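Local coordinates for fimbrial structural subunit (Actinomyces naeslundii, PDB 3QDH), which forms the shaft of type 2 fimbriae and mediates adhesion of the bacterium to streptococci and host cells during oral biofilm development, at the zinc ion site. Sequence-based numbering; all coordinates share one arbitrary frame.

The zinc ion site. Residues 70, 72-73, 90, 94. With ZN (zinc ion), chain B.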
# COMPACT_ATOMS: atom_id res chain seq x y z
N ASP A 70 10.28 4.60 23.20
CA ASP A 70 11.38 3.65 23.22
C ASP A 70 10.81 2.28 22.80
O ASP A 70 9.58 2.08 22.85
CB ASP A 70 12.02 3.60 24.63
CG ASP A 70 11.07 3.09 25.69
OD1 ASP A 70 10.66 1.91 25.61
OD2 ASP A 70 10.74 3.85 26.61
N THR A 72 10.51 -0.51 24.14
CA THR A 72 9.73 -1.26 25.14
C THR A 72 8.35 -0.65 25.45
O THR A 72 7.67 -1.09 26.39
CB THR A 72 10.52 -1.50 26.47
OG1 THR A 72 10.82 -0.25 27.10
CG2 THR A 72 11.81 -2.23 26.19
N ASP A 73 7.94 0.34 24.65
CA ASP A 73 6.65 1.03 24.83
C ASP A 73 5.46 0.29 24.19
O ASP A 73 4.31 0.57 24.52
CB ASP A 73 6.72 2.48 24.34
CG ASP A 73 7.48 3.38 25.32
OD1 ASP A 73 7.53 3.00 26.51
OD2 ASP A 73 8.03 4.44 24.92
N GLU A 90 4.42 0.91 30.33
CA GLU A 90 5.12 2.20 30.15
C GLU A 90 4.45 3.04 29.07
O GLU A 90 4.29 4.25 29.21
CB GLU A 90 6.54 1.97 29.64
CG GLU A 90 7.60 1.70 30.62
CD GLU A 90 8.84 1.13 29.92
OE1 GLU A 90 9.32 1.69 28.89
OE2 GLU A 90 9.33 0.10 30.41
N ARG A 94 2.48 6.78 29.17
CA ARG A 94 2.75 7.88 28.20
C ARG A 94 1.49 8.43 27.53
O ARG A 94 1.30 9.66 27.40
CB ARG A 94 3.69 7.40 27.11
CG ARG A 94 5.16 7.23 27.50
CD ARG A 94 5.95 7.01 26.21
NE ARG A 94 7.33 6.56 26.39
CZ ARG A 94 8.37 7.38 26.56
NH1 ARG A 94 8.17 8.69 26.61
NH2 ARG A 94 9.60 6.90 26.70
ZN ZN B . 9.15 3.26 27.71
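In this shaft pilin the zinc site illustrates how a second shell can help orient a zinc shell whose observed ligands are carboxylates. It lies in the first of the two immunoglobulin-like modules in this C-terminal part of the pilin, apparently the CnaA-type one, where a loop and the 3-10 helix 71-73 meet helix 89-96. Three acidic side chains supply the metal bonds seen, each at 2.0 Å from ZN: Asp70 OD2, Asp73 OD1 and Glu90 OE1. Their angles at zinc, 109° to 119°, are near tetrahedral, and a further ligand such as water may be unseen. Asp70 OD1 is a looser neighbour, 2.9 Å from ZN.

Hydrogen bonds help hold the carboxylates' rotation. Asp70, with CG in the crowded position between backbone N and carbonyl carbon (chi1 64°), turns OD1 towards Thr72. The Thr72 amide N reaches the anti lone pair of Asp70 OD1, whereas Thr72 OG1 meets that oxygen from above the carboxylate plane at 2.6 Å. The same hydroxyl also faces the syn lone pair of Glu90 OE1; its one proton, not seen, presumably alternates between the two zinc ligands. Asp73 OD2 accepts the Asp70 backbone N at 2.8 Å in a nearly straight bond.

Salt bridges come from Arg94, extended from CG to NE, reaching from helix 89-96 across to the aspartates. Both meet their carboxylates from above: NE makes a bent bond to Asp73 OD2 at 2.7 Å, tilted from the guanidinium plane, while NH2 points in that plane, nearly straight, to Asp70 OD2 at 3.2 Å. This positive charge may favour ionised carboxylates.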